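Local coordinates for protein neuraminidase (Influenza A virus, PDB 4GDI) that forms the tetrameric, calcium-binding beta-propeller head of a bat influenza surface protein, predicted to remove terminal sialic acids although its putative active site has diverged, at residues C338-I343 and Q354-F359; P23-F28 and T82-A87; A44-D49 and G322-K327; R100-C105 and L147-C152. One frame throughout, in Å; residues are numbered along the deposited sequence.

In the fold
Interaction 1 lies inside one propeller blade, whereas interactions 2, 3 and 4 join parts of different blades. Interactions 1, 3 and 4 are buried and inner; interaction 2 is only partly buried, farther out, its centre about 16 Å from that of the chain, beside a second subunit. Interaction 1 is a hairpin held by regular backbone hydrogen bonds, and interaction 4 is tied by a disulfide and serine and asparagine hydrogen bonds. Neither 2 nor 3 has a direct hydrogen bond between its segments; waters bridge 3, around a valine-phenylalanine CH-pi contact. S47 to E151 links interactions 3 and 4; T24 to T358 links 2 and 1; strand 317-324, shared with interaction 3, flanks interaction 1.

Interaction 1. Residues C338-I343 and Q354-F359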
loop_
_atom_site.group_PDB
_atom_site.type_symbol
_atom_site.label_atom_id
_atom_site.label_comp_id
_atom_site.label_asym_id
_atom_site.label_seq_id
_atom_site.Cartn_x
_atom_site.Cartn_y
_atom_site.Cartn_z
ATOM N N CYS A 338 24.882 4.720 -12.200
ATOM C CA CYS A 338 23.688 5.103 -12.944
ATOM C C CYS A 338 23.570 6.614 -12.913
ATOM O O CYS A 338 24.263 7.286 -12.148
ATOM C CB CYS A 338 22.431 4.484 -12.310
ATOM S SG CYS A 338 22.403 2.679 -12.122
ATOM N N PHE A 339 22.698 7.164 -13.748
ATOM C CA PHE A 339 22.393 8.573 -13.608
ATOM C C PHE A 339 20.905 8.792 -13.753
ATOM O O PHE A 339 20.191 7.960 -14.321
ATOM C CB PHE A 339 23.199 9.431 -14.600
ATOM C CG PHE A 339 22.872 9.179 -16.059
ATOM C CD1 PHE A 339 21.864 9.883 -16.691
ATOM C CD2 PHE A 339 23.611 8.269 -16.801
ATOM C CE1 PHE A 339 21.576 9.660 -18.032
ATOM C CE2 PHE A 339 23.331 8.041 -18.143
ATOM C CZ PHE A 339 22.312 8.744 -18.758
ATOM N N TRP A 340 20.426 9.894 -13.184
ATOM C CA TRP A 340 19.048 10.301 -13.374
ATOM C C TRP A 340 19.061 11.524 -14.296
ATOM O O TRP A 340 20.059 12.259 -14.364
ATOM C CB TRP A 340 18.354 10.593 -12.029
ATOM C CG TRP A 340 19.130 11.522 -11.090
ATOM C CD1 TRP A 340 19.907 11.153 -10.029
ATOM C CD2 TRP A 340 19.188 12.956 -11.143
ATOM N NE1 TRP A 340 20.446 12.259 -9.425
ATOM C CE2 TRP A 340 20.018 13.382 -10.091
ATOM C CE3 TRP A 340 18.616 13.922 -11.982
ATOM C CZ2 TRP A 340 20.295 14.729 -9.856
ATOM C CZ3 TRP A 340 18.893 15.245 -11.747
ATOM C CH2 TRP A 340 19.720 15.640 -10.698
ATOM N N LEU A 341 17.950 11.741 -14.991
ATOM C CA LEU A 341 17.851 12.815 -15.967
ATOM C C LEU A 341 16.413 13.327 -16.075
ATOM O O LEU A 341 15.489 12.541 -16.253
ATOM C CB LEU A 341 18.331 12.302 -17.324
ATOM C CG LEU A 341 18.006 13.142 -18.561
ATOM C CD1 LEU A 341 18.822 14.399 -18.559
ATOM C CD2 LEU A 341 18.284 12.316 -19.804
ATOM N N GLU A 342 16.242 14.635 -15.905
ATOM C CA GLU A 342 14.943 15.288 -16.074
ATOM C C GLU A 342 14.584 15.299 -17.547
ATOM O O GLU A 342 15.379 15.744 -18.394
ATOM C CB GLU A 342 14.977 16.740 -15.590
ATOM C CG GLU A 342 14.903 16.921 -14.073
ATOM C CD GLU A 342 15.005 18.377 -13.654
ATOM O OE1 GLU A 342 15.469 19.197 -14.480
ATOM O OE2 GLU A 342 14.609 18.699 -12.501
ATOM N N ILE A 343 13.394 14.787 -17.837
ATOM C CA ILE A 343 12.785 14.878 -19.155
ATOM C C ILE A 343 11.651 15.894 -19.015
ATOM O O ILE A 343 10.789 15.752 -18.144
ATOM C CB ILE A 343 12.208 13.522 -19.578
ATOM C CG1 ILE A 343 13.315 12.459 -19.647
ATOM C CG2 ILE A 343 11.465 13.625 -20.921
ATOM C CD1 ILE A 343 14.416 12.766 -20.615
ATOM N N GLN A 354 8.679 18.340 -15.185
ATOM C CA GLN A 354 9.787 17.424 -15.426
ATOM C C GLN A 354 9.541 16.078 -14.755
ATOM O O GLN A 354 9.048 15.995 -13.625
ATOM C CB GLN A 354 11.119 18.012 -14.968
ATOM C CG GLN A 354 11.097 18.611 -13.598
ATOM C CD GLN A 354 10.676 20.056 -13.634
ATOM O OE1 GLN A 354 10.816 20.720 -14.662
ATOM N NE2 GLN A 354 10.148 20.553 -12.516
ATOM N N GLU A 355 9.884 15.027 -15.484
ATOM C CA GLU A 355 9.823 13.675 -14.980
ATOM C C GLU A 355 11.223 13.061 -15.055
ATOM O O GLU A 355 11.944 13.252 -16.037
ATOM C CB GLU A 355 8.820 12.874 -15.813
ATOM C CG GLU A 355 7.383 12.998 -15.315
ATOM C CD GLU A 355 7.203 12.372 -13.946
ATOM O OE1 GLU A 355 7.687 11.232 -13.751
ATOM O OE2 GLU A 355 6.597 13.023 -13.065
ATOM N N LEU A 356 11.618 12.344 -14.018
ATOM C CA LEU A 356 12.949 11.752 -13.981
ATOM C C LEU A 356 12.935 10.434 -14.732
ATOM O O LEU A 356 12.064 9.597 -14.514
ATOM C CB LEU A 356 13.412 11.476 -12.544
ATOM C CG LEU A 356 13.952 12.602 -11.672
ATOM C CD1 LEU A 356 14.682 11.996 -10.461
ATOM C CD2 LEU A 356 14.871 13.563 -12.437
ATOM N N SER A 357 13.893 10.266 -15.626
ATOM C CA SER A 357 14.219 8.947 -16.130
ATOM C C SER A 357 15.569 8.545 -15.525
ATOM O O SER A 357 16.314 9.386 -15.007
ATOM C CB SER A 357 14.310 8.976 -17.646
ATOM O OG SER A 357 15.457 9.707 -18.029
ATOM N N THR A 358 15.887 7.266 -15.591
ATOM C CA THR A 358 17.153 6.779 -15.050
ATOM C C THR A 358 17.807 5.840 -16.052
ATOM O O THR A 358 17.113 5.122 -16.768
ATOM C CB THR A 358 16.967 6.017 -13.719
ATOM O OG1 THR A 358 16.090 4.908 -13.914
ATOM C CG2 THR A 358 16.405 6.896 -12.635
ATOM N N PHE A 359 19.142 5.864 -16.084
ATOM C CA PHE A 359 19.948 5.075 -17.011
ATOM C C PHE A 359 21.104 4.481 -16.211
ATOM O O PHE A 359 21.684 5.156 -15.376
ATOM C CB PHE A 359 20.556 5.954 -18.108
ATOM C CG PHE A 359 19.585 6.394 -19.160
ATOM C CD1 PHE A 359 18.740 7.458 -18.939
ATOM C CD2 PHE A 359 19.534 5.743 -20.383
ATOM C CE1 PHE A 359 17.855 7.866 -19.918
ATOM C CE2 PHE A 359 18.658 6.152 -21.366
ATOM C CZ PHE A 359 17.818 7.213 -21.131
#
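C338-I343 and Q354-F359 form an antiparallel beta hairpin, the middle two strands of a four-stranded propeller blade. Strand 317-324 lies beyond the first and the N-terminal strand 20-25 beyond the second, so the start of the chain completes a blade made by its end. Three hydrogen-bonded pairs, F339 with F359, L341 with S357 and I343 with E355, are each closed by two backbone bonds, for example I343 N to E355 O at 2.8 Å. On the face carrying F339 and F359 the rings are almost parallel, 9° apart, but slid so far that they barely overlap. It is F359 CB that sits over the F339 ring, 3.4 Å from CZ, toward the rim, in a CH-pi contact. On the opposite face, which carries W340, E342, L356 and T358, L356 CD2 lies 3.8 Å from W340 CE3 and also touches E342 CG. E342 and Q354 run side by side, pointing the same way, yet their polar ends bond elsewhere, E342 in a salt bridge with R320 and Q354 to S41 O. S357 OG sits between its own N and carbonyl carbon (chi1 70°), where it adds a weak 3.3 Å hydrogen bond to L341 O.

Interaction 2. Residues P23-F28 and T82-A87; sequences PTHRGF and TPIGSA
The carbonyl oxygen of I84 stands above the imidazole of H25, 3.1 Å from CE1 and on the same side as I84 CG1; F28 CE1 lies at a looser 4.3 Å from that oxygen, which is near the F28 ring plane. No hydrogen bond joins the two segments, and the contact is van der Waals packing. The I84 side chain reaches back past H25, the two running in opposite directions. With CG1 anti to the backbone N (chi1 -166°), I84 lays that carbon over one face of the imidazole, 4.2 Å from H25 CG, as a CH-pi contact offset toward the rim. F28 does the rest with the far end of its ring. Its CZ is 3.2 Å from A87 N and, at the edge and in the ring plane, 3.6 Å from G85 O. A87 CB stands almost straight above the F28 ring, 4.1 Å from its centroid and 5° off the normal. A type I turn from P83 to S86, closed by S86 N to P83 O at 3.0 Å, presents the carbonyls. It leaves strand 78-83 of one propeller blade, whereas H25 belongs to edge strand 20-25 of another, where T24 and H25 face T358 in a classic beta bulge. Strands 78-83 and 94-98 of a second subunit cover the contact through Y80 on F28, M95 on H25 and P98 on P23.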
loop_
_atom_site.group_PDB
_atom_site.type_symbol
_atom_site.label_atom_id
_atom_site.label_comp_id
_atom_site.label_asym_id
_atom_site.label_seq_id
_atom_site.Cartn_x
_atom_site.Cartn_y
_atom_site.Cartn_z
ATOM N N PRO A 23 18.237 2.565 -20.365
ATOM C CA PRO A 23 17.232 3.124 -19.462
ATOM C C PRO A 23 16.628 2.047 -18.564
ATOM O O PRO A 23 16.174 1.009 -19.058
ATOM C CB PRO A 23 16.169 3.678 -20.423
ATOM C CG PRO A 23 16.294 2.822 -21.644
ATOM C CD PRO A 23 17.756 2.479 -21.751
ATOM N N THR A 24 16.614 2.282 -17.261
ATOM C CA THR A 24 15.990 1.333 -16.360
ATOM C C THR A 24 14.602 1.844 -15.986
ATOM O O THR A 24 13.769 1.085 -15.516
ATOM C CB THR A 24 16.827 1.101 -15.104
ATOM O OG1 THR A 24 17.105 2.359 -14.480
ATOM C CG2 THR A 24 18.132 0.415 -15.452
ATOM N N HIS A 25 14.358 3.129 -16.230
ATOM C CA HIS A 25 13.079 3.747 -15.921
ATOM C C HIS A 25 12.910 4.962 -16.809
ATOM O O HIS A 25 13.684 5.900 -16.738
ATOM C CB HIS A 25 13.020 4.123 -14.426
ATOM C CG HIS A 25 11.874 5.021 -14.059
ATOM N ND1 HIS A 25 10.660 4.540 -13.617
ATOM C CD2 HIS A 25 11.771 6.374 -14.037
ATOM C CE1 HIS A 25 9.851 5.555 -13.359
ATOM N NE2 HIS A 25 10.500 6.679 -13.605
ATOM N N ARG A 26 11.929 4.928 -17.696
ATOM C CA ARG A 26 11.560 6.130 -18.420
ATOM C C ARG A 26 10.626 6.927 -17.529
ATOM O O ARG A 26 9.864 6.362 -16.743
ATOM C CB ARG A 26 10.890 5.780 -19.742
ATOM C CG ARG A 26 11.773 4.937 -20.616
ATOM C CD ARG A 26 11.154 4.660 -21.949
ATOM N NE ARG A 26 11.161 5.851 -22.779
ATOM C CZ ARG A 26 11.077 5.830 -24.100
ATOM N NH1 ARG A 26 10.977 4.673 -24.741
ATOM N NH2 ARG A 26 11.094 6.967 -24.774
ATOM N N GLY A 27 10.697 8.240 -17.622
ATOM C CA GLY A 27 9.775 9.064 -16.869
ATOM C C GLY A 27 8.363 8.682 -17.260
ATOM O O GLY A 27 8.128 8.215 -18.372
ATOM N N PHE A 28 7.417 8.861 -16.350
ATOM C CA PHE A 28 6.029 8.628 -16.702
ATOM C C PHE A 28 5.693 9.582 -17.861
ATOM O O PHE A 28 6.106 10.742 -17.852
ATOM C CB PHE A 28 5.133 8.792 -15.471
ATOM C CG PHE A 28 5.261 7.648 -14.494
ATOM C CD1 PHE A 28 6.245 7.656 -13.513
ATOM C CD2 PHE A 28 4.427 6.544 -14.585
ATOM C CE1 PHE A 28 6.380 6.588 -12.626
ATOM C CE2 PHE A 28 4.558 5.468 -13.706
ATOM C CZ PHE A 28 5.534 5.493 -12.726
ATOM N N THR A 82 9.234 8.968 -3.219
ATOM C CA THR A 82 8.341 8.028 -3.884
ATOM C C THR A 82 9.170 6.861 -4.424
ATOM O O THR A 82 10.249 7.082 -4.981
ATOM C CB THR A 82 7.657 8.721 -5.096
ATOM O OG1 THR A 82 6.899 9.840 -4.632
ATOM C CG2 THR A 82 6.739 7.763 -5.829
ATOM N N PRO A 83 8.675 5.621 -4.281
ATOM C CA PRO A 83 9.364 4.490 -4.921
ATOM C C PRO A 83 9.505 4.711 -6.418
ATOM O O PRO A 83 8.568 5.158 -7.074
ATOM C CB PRO A 83 8.442 3.293 -4.632
ATOM C CG PRO A 83 7.676 3.682 -3.427
ATOM C CD PRO A 83 7.500 5.184 -3.507
ATOM N N ILE A 84 10.675 4.403 -6.958
ATOM C CA ILE A 84 10.976 4.768 -8.337
ATOM C C ILE A 84 9.932 4.239 -9.348
ATOM O O ILE A 84 9.561 4.935 -10.305
ATOM C CB ILE A 84 12.400 4.307 -8.722
ATOM C CG1 ILE A 84 12.838 4.978 -10.019
ATOM C CG2 ILE A 84 12.477 2.790 -8.806
ATOM C CD1 ILE A 84 12.954 6.480 -9.892
ATOM N N GLY A 85 9.427 3.034 -9.119
ATOM C CA GLY A 85 8.466 2.446 -10.043
ATOM C C GLY A 85 7.039 2.978 -9.988
ATOM O O GLY A 85 6.189 2.568 -10.795
ATOM N N SER A 86 6.765 3.888 -9.055
ATOM C CA SER A 86 5.434 4.479 -8.926
ATOM C C SER A 86 5.423 5.952 -9.312
ATOM O O SER A 86 6.403 6.675 -9.110
ATOM C CB SER A 86 4.922 4.345 -7.486
ATOM O OG SER A 86 4.995 3.002 -7.039
ATOM N N ALA A 87 4.310 6.388 -9.872
ATOM C CA ALA A 87 4.026 7.809 -10.005
ATOM C C ALA A 87 3.849 8.432 -8.621
ATOM O O ALA A 87 3.392 7.778 -7.677
ATOM C CB ALA A 87 2.769 8.016 -10.833
#

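Interaction 3. Residues A44-D49 and G322-K327. With GOL (glycerol), chain S.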
loop_
_atom_site.group_PDB
_atom_site.type_symbol
_atom_site.label_atom_id
_atom_site.label_comp_id
_atom_site.label_asym_id
_atom_site.label_seq_id
_atom_site.Cartn_x
_atom_site.Cartn_y
_atom_site.Cartn_z
ATOM N N ALA A 44 14.414 17.093 -8.166
ATOM C CA ALA A 44 14.353 15.672 -7.877
ATOM C C ALA A 44 15.692 14.986 -8.129
ATOM O O ALA A 44 16.542 15.475 -8.886
ATOM C CB ALA A 44 13.250 14.993 -8.688
ATOM N N TYR A 45 15.872 13.851 -7.462
ATOM C CA TYR A 45 17.048 13.011 -7.655
ATOM C C TYR A 45 16.729 11.619 -7.125
ATOM O O TYR A 45 15.683 11.404 -6.518
ATOM C CB TYR A 45 18.280 13.603 -6.950
ATOM C CG TYR A 45 18.103 13.812 -5.450
ATOM C CD1 TYR A 45 17.515 14.965 -4.962
ATOM C CD2 TYR A 45 18.519 12.849 -4.539
ATOM C CE1 TYR A 45 17.345 15.173 -3.605
ATOM C CE2 TYR A 45 18.362 13.043 -3.166
ATOM C CZ TYR A 45 17.775 14.210 -2.710
ATOM O OH TYR A 45 17.598 14.417 -1.376
ATOM N N VAL A 46 17.638 10.680 -7.337
ATOM C CA VAL A 46 17.382 9.304 -6.964
ATOM C C VAL A 46 18.376 8.845 -5.904
ATOM O O VAL A 46 19.544 9.221 -5.944
ATOM C CB VAL A 46 17.483 8.361 -8.191
ATOM C CG1 VAL A 46 17.347 6.903 -7.738
ATOM C CG2 VAL A 46 16.422 8.706 -9.245
ATOM N N SER A 47 17.920 8.004 -4.980
ATOM C CA SER A 47 18.827 7.373 -4.011
ATOM C C SER A 47 18.192 6.074 -3.524
ATOM O O SER A 47 16.967 5.976 -3.418
ATOM C CB SER A 47 19.111 8.328 -2.838
ATOM O OG SER A 47 20.258 7.940 -2.102
ATOM N N CYS A 48 19.025 5.086 -3.223
ATOM C CA CYS A 48 18.549 3.728 -2.962
ATOM C C CYS A 48 18.924 3.220 -1.567
ATOM O O CYS A 48 19.958 3.618 -1.005
ATOM C CB CYS A 48 19.147 2.769 -3.999
ATOM S SG CYS A 48 19.206 3.404 -5.709
ATOM N N ASP A 49 18.087 2.349 -1.008
ATOM C CA ASP A 49 18.499 1.567 0.148
ATOM C C ASP A 49 19.132 0.295 -0.393
ATOM O O ASP A 49 19.549 0.278 -1.553
ATOM C CB ASP A 49 17.340 1.318 1.158
ATOM C CG ASP A 49 16.122 0.604 0.546
ATOM O OD1 ASP A 49 16.244 -0.195 -0.425
ATOM O OD2 ASP A 49 15.020 0.849 1.076
ATOM N N GLY A 322 22.227 13.738 -12.835
ATOM C CA GLY A 322 23.242 13.461 -11.826
ATOM C C GLY A 322 23.312 11.997 -11.491
ATOM O O GLY A 322 22.490 11.204 -11.963
ATOM N N PHE A 323 24.290 11.640 -10.663
ATOM C CA PHE A 323 24.567 10.245 -10.372
ATOM C C PHE A 323 23.667 9.652 -9.310
ATOM O O PHE A 323 23.211 10.346 -8.401
ATOM C CB PHE A 323 25.992 10.099 -9.828
ATOM C CG PHE A 323 27.064 10.462 -10.802
ATOM C CD1 PHE A 323 27.273 9.698 -11.931
ATOM C CD2 PHE A 323 27.913 11.532 -10.540
ATOM C CE1 PHE A 323 28.276 10.019 -12.812
ATOM C CE2 PHE A 323 28.915 11.857 -11.412
ATOM C CZ PHE A 323 29.104 11.088 -12.546
ATOM N N PHE A 324 23.441 8.349 -9.414
ATOM C CA PHE A 324 23.096 7.548 -8.235
ATOM C C PHE A 324 23.727 6.166 -8.368
ATOM O O PHE A 324 24.085 5.734 -9.472
ATOM C CB PHE A 324 21.586 7.437 -8.013
ATOM C CG PHE A 324 20.866 6.533 -8.998
ATOM C CD1 PHE A 324 20.402 7.024 -10.206
ATOM C CD2 PHE A 324 20.601 5.208 -8.672
ATOM C CE1 PHE A 324 19.702 6.200 -11.092
ATOM C CE2 PHE A 324 19.916 4.370 -9.549
ATOM C CZ PHE A 324 19.454 4.869 -10.760
ATOM N N GLN A 325 23.900 5.490 -7.242
ATOM C CA GLN A 325 24.528 4.171 -7.256
ATOM C C GLN A 325 23.614 3.126 -6.632
ATOM O O GLN A 325 23.167 3.286 -5.494
ATOM C CB GLN A 325 25.867 4.185 -6.507
ATOM C CG GLN A 325 26.964 4.977 -7.193
ATOM C CD GLN A 325 28.239 5.004 -6.368
ATOM O OE1 GLN A 325 28.291 5.628 -5.302
ATOM N NE2 GLN A 325 29.255 4.306 -6.834
ATOM N N PRO A 326 23.336 2.052 -7.383
ATOM C CA PRO A 326 22.648 0.899 -6.795
ATOM C C PRO A 326 23.486 0.377 -5.639
ATOM O O PRO A 326 24.708 0.392 -5.738
ATOM C CB PRO A 326 22.629 -0.128 -7.929
ATOM C CG PRO A 326 22.889 0.646 -9.183
ATOM C CD PRO A 326 23.725 1.826 -8.784
ATOM N N LYS A 327 22.862 -0.058 -4.555
ATOM C CA LYS A 327 23.630 -0.440 -3.388
ATOM C C LYS A 327 23.444 -1.890 -2.978
ATOM O O LYS A 327 24.158 -2.377 -2.105
ATOM C CB LYS A 327 23.298 0.488 -2.220
ATOM C CG LYS A 327 23.827 1.904 -2.440
ATOM C CD LYS A 327 23.718 2.778 -1.203
ATOM C CE LYS A 327 24.312 4.157 -1.499
ATOM N NZ LYS A 327 24.019 5.114 -0.418
HETATM C C1 GOL S . 19.132 -1.141 -4.460
HETATM O O1 GOL S . 20.249 -0.406 -4.017
HETATM C C2 GOL S . 19.485 -1.979 -5.684
HETATM O O2 GOL S . 20.880 -2.176 -5.819
HETATM C C3 GOL S . 18.906 -1.337 -6.934
HETATM O O3 GOL S . 19.104 -2.178 -8.049
HETATM O O HOH W 1 21.237 11.147 -6.726
HETATM O O HOH W 2 21.223 5.943 -0.690
HETATM O O HOH W 3 21.809 4.981 -3.965
#
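Two blades of the propeller meet here near its centre, where V46 of strand 44-48 in one blade packs on F324 at the end of strand 317-324 in another. The touching parts run in nearly the same direction, 12° apart, but with no direct hydrogen bond between them. V46 CG1, anti to the backbone N (chi1 174°), stands over the centre of the F324 ring, 3.7 Å from the centroid, as a CH-pi contact. C48 SG, disulfide-bonded to C53, approaches the same ring obliquely and lies 3.7 Å from F324 CD2, a sulfur-aromatic contact. T358 of the neighbouring strand 352-362 also touches F324.

Three waters bridge the segments instead of direct hydrogen bonds. One molecule donates to both V46 O and F323 O; another accepts from C48 N, at 2.9 Å from that nitrogen, and donates to Q325 O. A third is gripped three ways, donating to S47 OG and C48 O and accepting from K327 NZ, 2.9 Å from the water. The lysine reaches it with an extended chain that passes its CD 3.9 Å from C48 O, and its NZ also bonds to F106 O. The carboxylate of E151 ties the two sides as well, bonding S47 OG and Q325 N. At the end of the contact a glycerol, probably from the crystallisation liquor, also bonds G328 N and E131 O of a second subunit; its O1 donates to D49 O at 2.7 Å and accepts from K327 N at 2.7 Å, with an N-H...O angle of 162°.

Interaction 4. Residues R100-C105 and L147-C152; sequences RSSSAC and LPNSEC
S103 OG donates to S150 O at 2.8 Å, lying in the plane of that carbonyl. The hydroxyl gets there because OG is anti to its own backbone N (chi1 -176°). One residue earlier, S102 and N149 grip each other twice: N149 N gives its hydrogen to S102 O at 2.9 Å, and S102 N gives its own to N149 OD1 at 3.0 Å. That amide oxygen takes a further hydrogen from a water, which in turn accepts from S102 OG; the same hydroxyl also bonds Y45 OH. S101 OG accepts from L147 N at 3.0 Å, so serines on both sides of S102 bond the loop through their hydroxyls. At the far end C152 N reaches A104 O from well above the carbonyl plane, 57° out of it. Just beyond comes the disulfide C105-C152, its sulfurs 2.0 Å apart and its chi3 -96°. It pins strand 101-106, an edge strand of one propeller blade, to the loop that runs directly into strand 153-155 of the following blade. The backbone of N149 takes up left-handed helical angles as the loop bends past the strand. Packing is lighter: L147 CB lies 3.6 Å from S102 N, its CD1 touches S102 CA, and P148 CD comes within 4.2 Å of S103 CB. L114 of strand 111-117 and V161 of strand 158-165 both touch C152.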
loop_
_atom_site.group_PDB
_atom_site.type_symbol
_atom_site.label_atom_id
_atom_site.label_comp_id
_atom_site.label_asym_id
_atom_site.label_seq_id
_atom_site.Cartn_x
_atom_site.Cartn_y
_atom_site.Cartn_z
ATOM N N ARG A 100 13.777 23.490 1.034
ATOM C CA ARG A 100 13.867 24.138 -0.280
ATOM C C ARG A 100 14.928 23.454 -1.148
ATOM O O ARG A 100 14.848 23.462 -2.379
ATOM C CB ARG A 100 14.244 25.615 -0.126
ATOM C CG ARG A 100 13.386 26.383 0.871
ATOM C CD ARG A 100 13.888 27.816 1.031
ATOM N NE ARG A 100 13.474 28.667 -0.076
ATOM C CZ ARG A 100 12.371 29.410 -0.083
ATOM N NH1 ARG A 100 11.555 29.424 0.967
ATOM N NH2 ARG A 100 12.084 30.150 -1.146
ATOM N N SER A 101 15.945 22.901 -0.492
ATOM C CA SER A 101 16.898 22.036 -1.155
ATOM C C SER A 101 17.226 20.878 -0.222
ATOM O O SER A 101 16.952 20.931 0.982
ATOM C CB SER A 101 18.161 22.794 -1.556
ATOM O OG SER A 101 18.900 23.281 -0.437
ATOM N N SER A 102 17.811 19.828 -0.771
ATOM C CA SER A 102 18.026 18.627 0.033
ATOM C C SER A 102 19.129 17.709 -0.463
ATOM O O SER A 102 19.665 17.866 -1.554
ATOM C CB SER A 102 16.726 17.827 0.120
ATOM O OG SER A 102 16.546 17.041 -1.040
ATOM N N SER A 103 19.457 16.743 0.380
ATOM C CA SER A 103 20.293 15.632 -0.015
ATOM C C SER A 103 19.923 14.470 0.885
ATOM O O SER A 103 19.525 14.673 2.030
ATOM C CB SER A 103 21.767 15.979 0.157
ATOM O OG SER A 103 22.588 14.927 -0.326
ATOM N N ALA A 104 20.044 13.256 0.374
ATOM C CA ALA A 104 19.721 12.085 1.156
ATOM C C ALA A 104 20.606 10.917 0.753
ATOM O O ALA A 104 21.084 10.830 -0.371
ATOM C CB ALA A 104 18.241 11.711 0.968
ATOM N N CYS A 105 20.838 10.016 1.690
ATOM C CA CYS A 105 21.660 8.856 1.395
ATOM C C CYS A 105 21.477 7.830 2.506
ATOM O O CYS A 105 21.368 8.199 3.685
ATOM C CB CYS A 105 23.146 9.243 1.239
ATOM S SG CYS A 105 23.847 10.365 2.517
ATOM N N LEU A 147 21.853 22.899 -0.379
ATOM C CA LEU A 147 22.145 21.484 -0.583
ATOM C C LEU A 147 22.067 21.122 -2.071
ATOM O O LEU A 147 21.336 21.757 -2.828
ATOM C CB LEU A 147 21.183 20.649 0.254
ATOM C CG LEU A 147 21.503 20.772 1.749
ATOM C CD1 LEU A 147 20.332 20.387 2.681
ATOM C CD2 LEU A 147 22.714 19.907 2.057
ATOM N N PRO A 148 22.818 20.094 -2.499
ATOM C CA PRO A 148 22.995 19.923 -3.951
ATOM C C PRO A 148 21.866 19.237 -4.731
ATOM O O PRO A 148 21.962 19.151 -5.958
ATOM C CB PRO A 148 24.262 19.081 -4.042
ATOM C CG PRO A 148 24.287 18.297 -2.768
ATOM C CD PRO A 148 23.673 19.178 -1.721
ATOM N N ASN A 149 20.822 18.771 -4.058
ATOM C CA ASN A 149 19.725 18.084 -4.730
ATOM C C ASN A 149 20.227 16.881 -5.517
ATOM O O ASN A 149 19.882 16.664 -6.672
ATOM C CB ASN A 149 18.936 19.061 -5.608
ATOM C CG ASN A 149 18.508 20.286 -4.839
ATOM O OD1 ASN A 149 17.873 20.183 -3.781
ATOM N ND2 ASN A 149 18.903 21.450 -5.324
ATOM N N SER A 150 21.064 16.105 -4.851
ATOM C CA SER A 150 21.543 14.840 -5.373
ATOM C C SER A 150 21.949 14.034 -4.150
ATOM O O SER A 150 22.135 14.603 -3.077
ATOM C CB SER A 150 22.752 15.066 -6.269
ATOM O OG SER A 150 23.044 13.930 -7.061
ATOM N N GLU A 151 22.099 12.727 -4.291
ATOM C CA GLU A 151 22.335 11.910 -3.110
ATOM C C GLU A 151 23.652 12.244 -2.459
ATOM O O GLU A 151 24.639 12.549 -3.136
ATOM C CB GLU A 151 22.268 10.404 -3.413
ATOM C CG GLU A 151 23.431 9.807 -4.179
ATOM C CD GLU A 151 23.335 8.266 -4.255
ATOM O OE1 GLU A 151 22.442 7.697 -3.589
ATOM O OE2 GLU A 151 24.134 7.625 -4.972
ATOM N N CYS A 152 23.667 12.170 -1.131
ATOM C CA CYS A 152 24.923 12.276 -0.411
ATOM C C CYS A 152 25.642 10.920 -0.491
ATOM O O CYS A 152 25.087 9.939 -0.977
ATOM C CB CYS A 152 24.733 12.796 1.034
ATOM S SG CYS A 152 23.290 12.238 1.938
HETATM O O HOH W 4 15.943 18.421 -3.233
#